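Local coordinates for protein hydrolase, HAD superfamily, subfamily III A (Legionella pneumophila, PDB 3N1U) that probably hydrolyses 3-deoxy-D-manno-octulosonate 8-phosphate to the free sugar acid and phosphate, a metal-dependent step of lipopolysaccharide biosynthesis, at residues A[21-26]-A[97-102]; A[87-92]-A[103-108]; A[121-126]-A[139-144]; A[129-134]-A[160-165]; A[61-66]-A[170-175]. All blocks are in the same frame, centred on the assembly; numbering follows the deposited sequence.

Interaction 1. Residues A[21-26]-A[97-102]. With CA (calcium ion), chain B.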
# COMPACT_ATOMS: atom_id res chain seq x y z
N CYS A 21 23.59 5.34 20.09
CA CYS A 21 23.30 5.80 18.72
C CYS A 21 22.51 4.74 18.01
O CYS A 21 22.91 3.56 18.02
CB CYS A 21 24.61 6.09 17.97
SG CYS A 21 24.38 6.63 16.22
N LEU A 22 21.37 5.11 17.39
CA LEU A 22 20.69 4.21 16.43
C LEU A 22 21.07 4.58 14.97
O LEU A 22 20.96 5.76 14.57
CB LEU A 22 19.13 4.30 16.60
CG LEU A 22 18.39 3.54 15.48
CD1 LEU A 22 18.68 2.01 15.52
CD2 LEU A 22 16.86 3.79 15.63
N ILE A 23 21.48 3.58 14.18
CA ILE A 23 21.77 3.76 12.78
C ILE A 23 20.67 3.05 11.97
O ILE A 23 20.32 1.88 12.26
CB ILE A 23 23.13 3.09 12.33
CG1 ILE A 23 24.30 3.50 13.27
CG2 ILE A 23 23.45 3.49 10.92
CD1 ILE A 23 25.56 2.58 13.09
N CYS A 24 20.12 3.76 10.99
CA CYS A 24 19.10 3.19 10.13
C CYS A 24 19.58 3.15 8.73
O CYS A 24 20.21 4.10 8.26
CB CYS A 24 17.78 4.01 10.11
SG CYS A 24 17.03 4.26 11.73
N ASP A 25 19.19 2.10 8.03
CA ASP A 25 19.22 2.08 6.57
C ASP A 25 17.97 2.86 6.07
O ASP A 25 17.04 3.09 6.85
CB ASP A 25 19.13 0.65 6.09
CG ASP A 25 19.08 0.54 4.58
OD1 ASP A 25 19.83 1.25 3.87
OD2 ASP A 25 18.28 -0.27 4.09
N VAL A 26 17.98 3.28 4.80
CA VAL A 26 16.81 3.98 4.24
C VAL A 26 15.82 3.05 3.54
O VAL A 26 14.79 2.68 4.10
CB VAL A 26 17.24 5.13 3.30
CG1 VAL A 26 15.98 5.80 2.69
CG2 VAL A 26 18.07 6.15 4.14
N SER A 97 32.76 0.66 5.81
CA SER A 97 33.63 1.85 5.91
C SER A 97 32.89 3.08 6.49
O SER A 97 33.44 3.86 7.29
CB SER A 97 34.25 2.16 4.54
OG SER A 97 35.05 3.29 4.66
N ALA A 98 31.63 3.25 6.11
CA ALA A 98 30.86 4.34 6.72
C ALA A 98 30.65 4.11 8.23
O ALA A 98 30.65 5.05 9.00
CB ALA A 98 29.48 4.50 6.02
N TYR A 99 30.35 2.87 8.62
CA TYR A 99 30.20 2.57 10.03
C TYR A 99 31.46 2.91 10.81
O TYR A 99 31.40 3.47 11.91
CB TYR A 99 29.90 1.09 10.23
CG TYR A 99 29.91 0.71 11.72
CD1 TYR A 99 28.83 1.03 12.54
CD2 TYR A 99 31.00 0.05 12.28
CE1 TYR A 99 28.85 0.70 13.91
CE2 TYR A 99 31.03 -0.28 13.62
CZ TYR A 99 29.94 0.04 14.43
OH TYR A 99 29.98 -0.31 15.76
N GLN A 100 32.63 2.57 10.25
CA GLN A 100 33.87 2.82 10.98
C GLN A 100 34.12 4.32 11.13
O GLN A 100 34.62 4.78 12.16
CB GLN A 100 35.07 2.06 10.33
CG GLN A 100 36.39 2.12 11.15
CD GLN A 100 36.29 1.58 12.59
OE1 GLN A 100 35.56 0.61 12.88
NE2 GLN A 100 37.03 2.21 13.50
N HIS A 101 33.74 5.08 10.10
CA HIS A 101 33.87 6.53 10.14
C HIS A 101 32.94 7.13 11.19
O HIS A 101 33.35 8.03 11.96
CB HIS A 101 33.54 7.14 8.77
CG HIS A 101 33.69 8.64 8.74
ND1 HIS A 101 32.71 9.48 9.21
CD2 HIS A 101 34.71 9.43 8.33
CE1 HIS A 101 33.11 10.74 9.08
NE2 HIS A 101 34.33 10.73 8.56
N LEU A 102 31.70 6.64 11.22
CA LEU A 102 30.73 7.11 12.23
C LEU A 102 31.24 6.77 13.64
O LEU A 102 31.13 7.57 14.58
CB LEU A 102 29.38 6.45 12.00
CG LEU A 102 28.28 6.86 12.98
CD1 LEU A 102 27.94 8.35 12.96
CD2 LEU A 102 27.03 5.98 12.77
CA CA B . 17.74 -1.47 2.33
O HOH W 1 18.77 -0.33 0.50
O HOH W 2 16.87 -3.00 0.70
O HOH W 3 19.93 -2.50 2.57
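With CG1 placed anti to its carbonyl carbon (chi1 -50°) and the chain then running out straight, Ile23 carries CD1 from strand 21-24 to helix 97-102, where Leu102, whose CG stands anti to its backbone N (chi1 -180°), extends CD2 to meet it. These two side chains approach tip to tip, Ile23 CD1 lying 3.7 Å from Leu102 CD2. The same methyl also reaches the aromatic ring of Tyr99, but at the rim: Ile23 CD1 sits in the ring plane, 3.7 Å from Tyr99 CD1, and the two side chains cross at about a right angle. CD1 therefore fits into the angle between residues 99 and 102, one helical turn apart. Cys21, two residues back on the same side of the strand, adds a looser contact from SG to Leu102 CD2 at 4.4 Å. Every side chain here is buried and the interface is apolar; the phenol of Tyr99 finds its hydrogen bond at Asp110. Beyond the packed end of the strand, Asp25 OD2 binds the calcium ion at 2.2 Å, beside three waters, Asp118 and the backbone oxygen of Asp27, while its OD1 forms a salt bridge with Lys95. This is consistent with the DxD motif of HAD phosphatases, in which the acidic residues follow a central strand. The short axes are 11.8 Å apart and run nearly antiparallel, at 158°. Strand 21-24 lies between strands 64-68 and 113-117 in the parallel sheet; helix 96-106 covers one face, and Leu22 on the other meets helix 158-169.

Interaction 2. Residues A[87-92]-A[103-108]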
# COMPACT_ATOMS: atom_id res chain seq x y z
N HIS A 87 24.16 13.15 10.88
CA HIS A 87 25.11 12.07 10.63
C HIS A 87 24.54 11.13 9.59
O HIS A 87 23.78 10.22 9.94
CB HIS A 87 25.37 11.31 11.92
CG HIS A 87 26.06 12.13 12.96
ND1 HIS A 87 27.42 12.39 12.93
CD2 HIS A 87 25.58 12.78 14.04
CE1 HIS A 87 27.75 13.15 13.96
NE2 HIS A 87 26.65 13.39 14.66
N TYR A 88 24.86 11.34 8.31
CA TYR A 88 24.39 10.34 7.33
C TYR A 88 25.24 10.16 6.10
O TYR A 88 25.96 11.08 5.69
CB TYR A 88 22.92 10.56 6.93
CG TYR A 88 22.69 11.77 6.07
CD1 TYR A 88 22.56 13.04 6.63
CD2 TYR A 88 22.57 11.65 4.69
CE1 TYR A 88 22.30 14.17 5.83
CE2 TYR A 88 22.32 12.78 3.86
CZ TYR A 88 22.19 14.02 4.44
OH TYR A 88 21.95 15.13 3.63
N TYR A 89 25.13 8.96 5.53
CA TYR A 89 26.08 8.47 4.53
C TYR A 89 25.30 7.86 3.41
O TYR A 89 24.55 6.89 3.61
CB TYR A 89 27.03 7.41 5.12
CG TYR A 89 27.85 7.87 6.33
CD1 TYR A 89 27.27 7.98 7.58
CD2 TYR A 89 29.22 8.19 6.20
CE1 TYR A 89 28.03 8.41 8.71
CE2 TYR A 89 29.98 8.60 7.30
CZ TYR A 89 29.37 8.73 8.55
OH TYR A 89 30.09 9.15 9.65
N LYS A 90 25.53 8.39 2.20
CA LYS A 90 24.77 8.02 1.01
C LYS A 90 25.65 7.29 -0.01
O LYS A 90 26.87 7.45 0.02
CB LYS A 90 24.26 9.29 0.33
CG LYS A 90 23.01 9.90 0.99
CD LYS A 90 22.26 10.73 -0.03
CE LYS A 90 23.24 11.67 -0.73
NZ LYS A 90 22.56 12.44 -1.81
N GLY A 91 25.03 6.50 -0.89
CA GLY A 91 25.79 5.80 -1.94
C GLY A 91 26.73 4.73 -1.43
O GLY A 91 27.69 4.42 -2.12
N GLN A 92 26.49 4.18 -0.23
CA GLN A 92 27.47 3.22 0.36
C GLN A 92 26.99 1.86 -0.04
O GLN A 92 25.91 1.42 0.40
CB GLN A 92 27.47 3.32 1.91
CG GLN A 92 27.78 4.78 2.41
CD GLN A 92 29.18 5.26 1.95
OE1 GLN A 92 30.19 4.64 2.27
NE2 GLN A 92 29.22 6.36 1.19
N LYS A 103 31.81 5.57 13.79
CA LYS A 103 32.32 5.15 15.07
C LYS A 103 33.43 6.10 15.55
O LYS A 103 33.47 6.49 16.72
CB LYS A 103 32.78 3.70 14.97
CG LYS A 103 33.39 3.10 16.23
CD LYS A 103 33.65 1.64 15.90
CE LYS A 103 33.59 0.76 17.10
NZ LYS A 103 34.92 0.51 17.60
N LYS A 104 34.34 6.46 14.63
CA LYS A 104 35.42 7.39 14.96
C LYS A 104 34.85 8.74 15.37
O LYS A 104 35.31 9.36 16.32
CB LYS A 104 36.41 7.56 13.80
CG LYS A 104 37.33 6.40 13.61
CD LYS A 104 38.33 6.70 12.49
CE LYS A 104 39.41 5.62 12.37
NZ LYS A 104 38.80 4.29 12.03
N THR A 105 33.84 9.21 14.62
CA THR A 105 33.25 10.52 14.85
C THR A 105 32.61 10.60 16.23
O THR A 105 32.78 11.59 16.95
CB THR A 105 32.18 10.82 13.76
OG1 THR A 105 32.78 10.65 12.45
CG2 THR A 105 31.55 12.23 13.94
N LEU A 106 31.90 9.54 16.61
CA LEU A 106 31.16 9.56 17.87
C LEU A 106 31.97 9.08 19.08
O LEU A 106 31.61 9.40 20.20
CB LEU A 106 29.86 8.74 17.75
CG LEU A 106 28.81 9.28 16.78
CD1 LEU A 106 27.48 8.51 16.95
CD2 LEU A 106 28.59 10.76 17.03
N GLY A 107 33.01 8.26 18.87
CA GLY A 107 33.85 7.78 20.02
C GLY A 107 33.17 6.65 20.80
O GLY A 107 33.50 6.38 21.95
N LEU A 108 32.26 5.94 20.15
CA LEU A 108 31.47 4.90 20.82
C LEU A 108 32.00 3.48 20.66
O LEU A 108 32.66 3.16 19.66
CB LEU A 108 30.00 4.93 20.34
CG LEU A 108 29.13 6.17 20.60
CD1 LEU A 108 27.66 5.95 20.03
CD2 LEU A 108 29.09 6.49 22.07
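His87 and Thr105 have the nearest CA atoms of the two segments, 9.3 Å apart, a spacing that leaves side chains to bridge strand 87-89 and the last turn of helix 96-106 at the protein surface. The imidazole of His87 does most of this. Its CE1 corner meets the methyl of Thr105 at the ring edge, near the ring plane, with His87 CE1 to Thr105 CG2 at 3.9 Å. Leu106 comes to the same corner from an oblique direction, its CD2 being 4.0 Å from both CE1 and NE2 of His87. The Thr105 methyl is available because it stands anti to the backbone N, while OG1, anti to the carbonyl carbon (chi1 -54°), is turned back to hydrogen-bond with the oxygen of His101. Strand 87-89 is the outermost strand of the parallel, Rossmann-like HAD sheet within this chain, and helix 96-106 follows it as part of the crossover toward strand 113-117. The helix ends at Leu106; Gly107 follows with positive phi (78°), its N still bonded to Lys103 O at 2.8 Å. Tyr89 passes Thr105 in the opposite direction, and the 4.2 Å between Tyr89 OH and Thr105 OG1 marks mere proximity. That phenol hydrogen-bonds instead to ND1 of His101, on the preceding turn of the helix.

Interaction 3. Residues A[121-126]-A[139-144]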
# COMPACT_ATOMS: atom_id res chain seq x y z
N PRO A 121 23.67 -6.22 2.39
CA PRO A 121 24.78 -5.29 2.77
C PRO A 121 24.70 -4.73 4.19
O PRO A 121 25.72 -4.26 4.72
CB PRO A 121 24.71 -4.18 1.71
CG PRO A 121 23.84 -4.85 0.51
CD PRO A 121 22.85 -5.69 1.27
N ASP A 122 23.55 -4.90 4.84
CA ASP A 122 23.38 -4.54 6.26
C ASP A 122 23.92 -5.61 7.20
O ASP A 122 24.16 -5.35 8.38
CB ASP A 122 21.90 -4.30 6.57
CG ASP A 122 21.27 -3.24 5.70
OD1 ASP A 122 21.84 -2.12 5.56
OD2 ASP A 122 20.17 -3.52 5.15
N LEU A 123 24.06 -6.83 6.70
CA LEU A 123 24.41 -7.97 7.57
C LEU A 123 25.68 -7.80 8.45
O LEU A 123 25.64 -8.08 9.64
CB LEU A 123 24.58 -9.25 6.72
CG LEU A 123 23.46 -10.25 6.83
CD1 LEU A 123 23.92 -11.44 5.96
CD2 LEU A 123 23.35 -10.64 8.33
N PRO A 124 26.81 -7.36 7.86
CA PRO A 124 28.01 -7.22 8.72
C PRO A 124 27.83 -6.17 9.82
O PRO A 124 28.42 -6.33 10.88
CB PRO A 124 29.09 -6.74 7.75
CG PRO A 124 28.59 -7.20 6.35
CD PRO A 124 27.11 -7.09 6.44
N LEU A 125 27.07 -5.09 9.55
CA LEU A 125 26.78 -4.11 10.58
C LEU A 125 25.82 -4.65 11.64
O LEU A 125 26.04 -4.49 12.84
CB LEU A 125 26.29 -2.79 9.96
CG LEU A 125 27.36 -2.14 9.04
CD1 LEU A 125 26.90 -0.72 8.80
CD2 LEU A 125 28.73 -2.14 9.70
N ILE A 126 24.79 -5.35 11.20
CA ILE A 126 23.85 -5.96 12.11
C ILE A 126 24.57 -6.95 13.09
O ILE A 126 24.26 -6.98 14.27
CB ILE A 126 22.76 -6.65 11.31
CG1 ILE A 126 21.74 -5.60 10.86
CG2 ILE A 126 22.01 -7.70 12.17
CD1 ILE A 126 20.72 -6.17 9.89
N VAL A 139 15.21 -9.68 4.20
CA VAL A 139 15.51 -10.90 3.46
C VAL A 139 15.86 -12.02 4.46
O VAL A 139 16.25 -11.75 5.61
CB VAL A 139 16.62 -10.71 2.39
CG1 VAL A 139 16.18 -9.53 1.43
CG2 VAL A 139 18.02 -10.49 3.05
N PRO A 140 15.71 -13.27 4.03
CA PRO A 140 15.87 -14.37 5.01
C PRO A 140 17.15 -14.41 5.89
O PRO A 140 17.06 -14.65 7.12
CB PRO A 140 15.72 -15.62 4.12
CG PRO A 140 14.68 -15.16 3.05
CD PRO A 140 15.19 -13.75 2.72
N GLN A 141 18.33 -14.17 5.31
CA GLN A 141 19.56 -14.15 6.11
C GLN A 141 19.60 -13.04 7.16
O GLN A 141 20.08 -13.23 8.28
CB GLN A 141 20.75 -13.95 5.21
CG GLN A 141 21.28 -15.22 4.61
CD GLN A 141 22.44 -14.94 3.68
OE1 GLN A 141 23.56 -14.69 4.13
NE2 GLN A 141 22.18 -14.99 2.37
N VAL A 142 19.09 -11.86 6.80
CA VAL A 142 19.02 -10.78 7.75
C VAL A 142 18.08 -11.12 8.91
O VAL A 142 18.41 -10.86 10.06
CB VAL A 142 18.59 -9.45 7.06
CG1 VAL A 142 18.37 -8.35 8.10
CG2 VAL A 142 19.67 -9.06 6.02
N LEU A 143 16.91 -11.72 8.63
CA LEU A 143 16.02 -12.15 9.72
C LEU A 143 16.75 -13.19 10.58
O LEU A 143 16.67 -13.17 11.81
CB LEU A 143 14.72 -12.76 9.21
CG LEU A 143 13.74 -11.86 8.47
CD1 LEU A 143 12.66 -12.74 7.79
CD2 LEU A 143 13.08 -10.86 9.48
N GLU A 144 17.47 -14.09 9.92
CA GLU A 144 18.18 -15.17 10.64
C GLU A 144 19.24 -14.70 11.65
O GLU A 144 19.35 -15.27 12.75
CB GLU A 144 18.77 -16.16 9.63
CG GLU A 144 19.46 -17.37 10.28
CD GLU A 144 20.20 -18.23 9.27
OE1 GLU A 144 19.91 -18.13 8.06
OE2 GLU A 144 21.10 -18.99 9.68
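Two short helices flanking strand 131-134 in the HAD core, 123-128 before it and 140-145 after it, meet here close to the metal site. Their nearest CA atoms belong to Leu123 and Val142, 6.1 Å apart, close enough for the helices to meet through the first branches of these side chains. Leu123 and Val142 carry most of the contact, and Val142 divides its two methyls between two partners. CG1, anti to the backbone N (chi1 174°), takes Ile126 CD1 at 3.7 Å, the side chains crossing at about a right angle. CG2, on the other branch, lies 4.1 Å from Leu123 CG as the two residues slide past each other in opposite directions. Leu123 also reaches Gln141: its CD1 is 3.7 Å from Gln141 OE1 and 4.1 Å from Gln141 CB, an apolar methyl against the base and the amide end of a chain extended beyond CG. Burial decreases across the contact, from Ile126 and Val142, which are buried, to Leu123 and Gln141, which are partly exposed. Next to these residues, Asp122 salt-bridges Lys95 and accepts the backbone N-H groups of Asp118, a calcium ligand, and Asp119. Ile126 rests on Tyr115 of strand 113-117 and Val142 on Ala134 of strand 131-134, while Pro121 and Val139 pack against Met53 and Gln50 of the second subunit.

Interaction 4. Residues A[129-134]-A[160-165]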
# COMPACT_ATOMS: atom_id res chain seq x y z
N VAL A 129 27.32 -4.64 15.69
CA VAL A 129 26.85 -3.66 16.71
C VAL A 129 26.21 -4.34 17.89
O VAL A 129 25.97 -5.55 17.86
CB VAL A 129 25.84 -2.64 16.10
CG1 VAL A 129 26.51 -1.85 14.93
CG2 VAL A 129 24.54 -3.34 15.62
N GLY A 130 25.92 -3.57 18.94
CA GLY A 130 25.36 -4.16 20.17
C GLY A 130 23.96 -4.72 19.94
O GLY A 130 23.59 -5.77 20.49
N LEU A 131 23.17 -4.00 19.14
CA LEU A 131 21.78 -4.38 18.91
C LEU A 131 21.46 -4.31 17.41
O LEU A 131 21.20 -3.24 16.85
CB LEU A 131 20.81 -3.51 19.76
CG LEU A 131 19.28 -3.77 19.56
CD1 LEU A 131 18.89 -5.25 19.74
CD2 LEU A 131 18.55 -2.92 20.62
N GLY A 132 21.60 -5.45 16.74
CA GLY A 132 21.43 -5.54 15.27
C GLY A 132 19.99 -5.97 15.05
O GLY A 132 19.56 -6.99 15.59
N VAL A 133 19.26 -5.19 14.27
CA VAL A 133 17.81 -5.39 14.12
C VAL A 133 17.36 -5.60 12.68
O VAL A 133 17.83 -4.90 11.76
CB VAL A 133 16.99 -4.24 14.78
CG1 VAL A 133 15.46 -4.49 14.61
CG2 VAL A 133 17.37 -4.12 16.32
N ALA A 134 16.46 -6.56 12.50
CA ALA A 134 15.83 -6.78 11.19
C ALA A 134 14.41 -6.23 11.20
O ALA A 134 13.66 -6.49 12.12
CB ALA A 134 15.80 -8.27 10.83
N ARG A 160 10.03 2.99 14.54
CA ARG A 160 9.45 3.54 15.77
C ARG A 160 9.45 2.45 16.87
O ARG A 160 9.71 2.73 18.05
CB ARG A 160 7.98 3.95 15.53
CG ARG A 160 7.26 4.40 16.80
CD ARG A 160 8.08 5.51 17.56
NE ARG A 160 7.28 6.07 18.63
CZ ARG A 160 6.29 6.96 18.42
NH1 ARG A 160 6.04 7.42 17.19
NH2 ARG A 160 5.55 7.40 19.44
N GLU A 161 9.17 1.21 16.47
CA GLU A 161 9.06 0.09 17.45
C GLU A 161 10.42 -0.09 18.12
O GLU A 161 10.51 -0.27 19.34
CB GLU A 161 8.69 -1.17 16.67
CG GLU A 161 8.29 -2.38 17.45
CD GLU A 161 7.87 -3.55 16.50
OE1 GLU A 161 7.28 -3.28 15.44
OE2 GLU A 161 8.19 -4.70 16.82
N LEU A 162 11.49 -0.00 17.33
CA LEU A 162 12.87 -0.04 17.89
C LEU A 162 13.18 1.19 18.78
O LEU A 162 13.80 1.06 19.86
CB LEU A 162 13.89 -0.20 16.73
CG LEU A 162 15.38 -0.19 17.13
CD1 LEU A 162 15.56 -1.23 18.29
CD2 LEU A 162 16.18 -0.56 15.88
N CYS A 163 12.81 2.39 18.30
CA CYS A 163 12.98 3.60 19.11
C CYS A 163 12.33 3.43 20.49
O CYS A 163 12.97 3.73 21.48
CB CYS A 163 12.44 4.85 18.40
SG CYS A 163 13.32 5.24 16.92
N ASP A 164 11.11 2.95 20.55
CA ASP A 164 10.34 2.77 21.79
C ASP A 164 10.98 1.70 22.68
O ASP A 164 11.11 1.92 23.86
CB ASP A 164 8.87 2.42 21.52
CG ASP A 164 8.05 3.61 21.04
OD1 ASP A 164 8.59 4.75 20.92
OD2 ASP A 164 6.85 3.38 20.75
N LEU A 165 11.44 0.59 22.08
CA LEU A 165 12.19 -0.43 22.86
C LEU A 165 13.40 0.18 23.59
O LEU A 165 13.61 -0.04 24.79
CB LEU A 165 12.70 -1.55 21.92
CG LEU A 165 13.58 -2.60 22.64
CD1 LEU A 165 12.62 -3.55 23.43
CD2 LEU A 165 14.40 -3.37 21.62
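Apolar packing alone joins strand 131-134 to helix 160-165, and Leu162 is its centre. Leu162 and Val133 point their tips at each other: Leu162 CD2 is 3.8 Å from Val133 CG2 and 3.9 Å from Val133 CB, so that one methyl rests on the branch point as well as the branch. Leu162 CD1 touches the same valine methyl, CG2, at 3.9 Å. With Val133 CG1 anti to the backbone N (chi1 -180°), CG2 is the closer branch and CG1 touches more loosely. Leu131 lies alongside Leu162, the two running in opposite directions, with Leu131 CD2 at 4.2 Å from Leu162 CD1. A turn further on, Leu165 CD2 approaches that same Leu131 CD2 at 4.3 Å. Leu131 and Val133 share one side of the strand, whose axis runs 10.7 Å from that of the helix at 151°, close to antiparallel.

Polar interactions are confined to the rest of the helix and the strand backbone. Arg160 NE bonds to Asp164 OD1 at 3.0 Å, a salt bridge between residues one helical turn apart; the oxygen lies in the guanidinium plane, while NE reaches it on the syn side, 30° out of the carboxylate plane. Arg160 NH2 forms another salt bridge, to Asp119 of the third subunit. On the strand, Gly132 N donates to Asp147, which binds a second calcium in a crystal structure of this protein, though not in this chain.

The helix is thus divided chemically: leucines pack on one face of the Rossmann-like sheet by van der Waals contact alone, while its charged side chains bond within the chain and to another subunit.

Interaction 5. Residues A[61-66]-A[170-175]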
# COMPACT_ATOMS: atom_id res chain seq x y z
N ALA A 61 15.91 12.67 23.77
CA ALA A 61 16.43 11.94 24.95
C ALA A 61 17.97 11.83 25.00
O ALA A 61 18.50 11.13 25.87
CB ALA A 61 15.86 10.54 24.98
N GLY A 62 18.66 12.47 24.05
CA GLY A 62 20.13 12.50 24.03
C GLY A 62 20.72 11.31 23.32
O GLY A 62 21.89 11.07 23.43
N ILE A 63 19.90 10.54 22.60
CA ILE A 63 20.39 9.44 21.81
C ILE A 63 20.57 9.89 20.36
O ILE A 63 19.63 10.38 19.72
CB ILE A 63 19.49 8.18 21.91
CG1 ILE A 63 19.50 7.72 23.40
CG2 ILE A 63 19.97 7.06 20.94
CD1 ILE A 63 18.42 6.65 23.76
N GLN A 64 21.79 9.68 19.86
CA GLN A 64 22.04 10.13 18.50
C GLN A 64 21.44 9.19 17.43
O GLN A 64 21.12 8.02 17.67
CB GLN A 64 23.53 10.41 18.26
CG GLN A 64 23.82 11.00 16.88
CD GLN A 64 23.16 12.37 16.65
OE1 GLN A 64 21.93 12.49 16.44
NE2 GLN A 64 23.99 13.39 16.64
N VAL A 65 21.21 9.79 16.27
CA VAL A 65 20.65 9.06 15.14
C VAL A 65 21.54 9.24 13.93
O VAL A 65 22.00 10.35 13.67
CB VAL A 65 19.19 9.54 14.84
CG1 VAL A 65 18.70 8.88 13.48
CG2 VAL A 65 18.28 9.18 16.00
N ALA A 66 21.75 8.16 13.17
CA ALA A 66 22.48 8.24 11.92
C ALA A 66 21.87 7.34 10.85
O ALA A 66 21.19 6.34 11.16
CB ALA A 66 23.94 7.79 12.19
N GLN A 170 15.79 2.15 28.76
CA GLN A 170 16.60 3.11 29.42
C GLN A 170 15.81 4.05 30.34
O GLN A 170 16.38 4.97 30.90
CB GLN A 170 17.35 3.91 28.35
CG GLN A 170 18.37 3.04 27.55
CD GLN A 170 19.18 3.89 26.57
OE1 GLN A 170 19.34 5.10 26.77
NE2 GLN A 170 19.72 3.27 25.53
N ASN A 171 14.50 3.80 30.45
CA ASN A 171 13.59 4.61 31.26
C ASN A 171 13.62 6.08 30.83
O ASN A 171 13.55 6.99 31.68
CB ASN A 171 13.89 4.46 32.77
CG ASN A 171 13.69 3.04 33.29
OD1 ASN A 171 12.70 2.38 32.98
ND2 ASN A 171 14.63 2.56 34.09
N LYS A 172 13.70 6.31 29.51
CA LYS A 172 13.78 7.65 28.92
C LYS A 172 12.55 8.05 28.09
O LYS A 172 12.53 9.12 27.49
CB LYS A 172 15.04 7.79 28.04
CG LYS A 172 16.32 7.92 28.84
CD LYS A 172 17.58 7.88 27.97
CE LYS A 172 18.87 8.01 28.90
NZ LYS A 172 20.00 7.43 28.11
N ALA A 173 11.53 7.20 28.08
CA ALA A 173 10.32 7.48 27.26
C ALA A 173 9.63 8.82 27.68
O ALA A 173 9.31 9.67 26.81
CB ALA A 173 9.37 6.32 27.32
N GLU A 174 9.38 8.98 28.97
CA GLU A 174 8.81 10.25 29.50
C GLU A 174 9.71 11.48 29.23
O GLU A 174 9.21 12.48 28.71
CB GLU A 174 8.42 10.13 30.98
CG GLU A 174 6.95 9.69 31.21
CD GLU A 174 5.89 10.53 30.41
OE1 GLU A 174 4.98 9.93 29.78
OE2 GLU A 174 5.98 11.78 30.42
N LEU A 175 11.00 11.38 29.55
CA LEU A 175 12.01 12.40 29.17
C LEU A 175 11.92 12.83 27.70
O LEU A 175 11.85 14.03 27.39
CB LEU A 175 13.47 11.95 29.47
CG LEU A 175 14.24 12.44 30.70
CD1 LEU A 175 13.55 12.04 31.99
CD2 LEU A 175 15.69 11.95 30.68
O HOH W 4 20.76 10.00 26.60
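Ile63 meets Gln170 in the tighter part of this contact, where a buried methyl is pressed against an amide: Ile63 CD1 lies 3.5 Å from Gln170 OE1 and 4.0 Å from Gln170 CD, the side chains coming from opposite directions. The amide is well fixed. Its OE1 accepts Lys172 NZ at 2.8 Å, nearly along the carbonyl direction (159°) and tilted 17° from its plane, and its NE2 donates to the backbone oxygens of Ala16 and Ile19.

Toward the surface the fit is looser. Ala61 CB and Lys172 CB stand 4.2 Å apart, and the lysine, with CG anti to the carbonyl carbon (chi1 -74°) and an extended chain, lays its CD 4.0 Å from Ala61 O. A water completes this side, donating to Ala61 O at 2.6 Å and accepting from Lys172 NZ at 3.1 Å, so solvent links the two segments where direct polar bonds are lacking.

Both segments contain helix ends. Gly62 and Asn171 each leave helical geometry with positive phi and two bonds back into the last turn, Schellman motifs that close helices 49-60 and 158-169; the one at Gly62 turns the chain into strand 64-68 of the parallel sheet.

How the interactions relate
Interactions 1, 2 and 4 use strands 21-24, 87-89 and 131-134 of one parallel sheet, and interaction 5 the turn leading into its strand 64-68. Interactions 1 and 2 share helix 96-106, their centres 5 Å apart. Interaction 3 joins the helices before and after strand 131-134, its centre 14 Å from that of interaction 4. Along the chain, interactions 2, 3 and 4 fall inside the loop closed by interaction 5, whereas 1 crosses 2 and 5. Interactions 3 and 5, 25 Å apart between centres, lie on opposite sides of the chain's centre. Together the contacts pack helices onto the sheet of the HAD core, whose strand 21-24 is followed by calcium-binding aspartates.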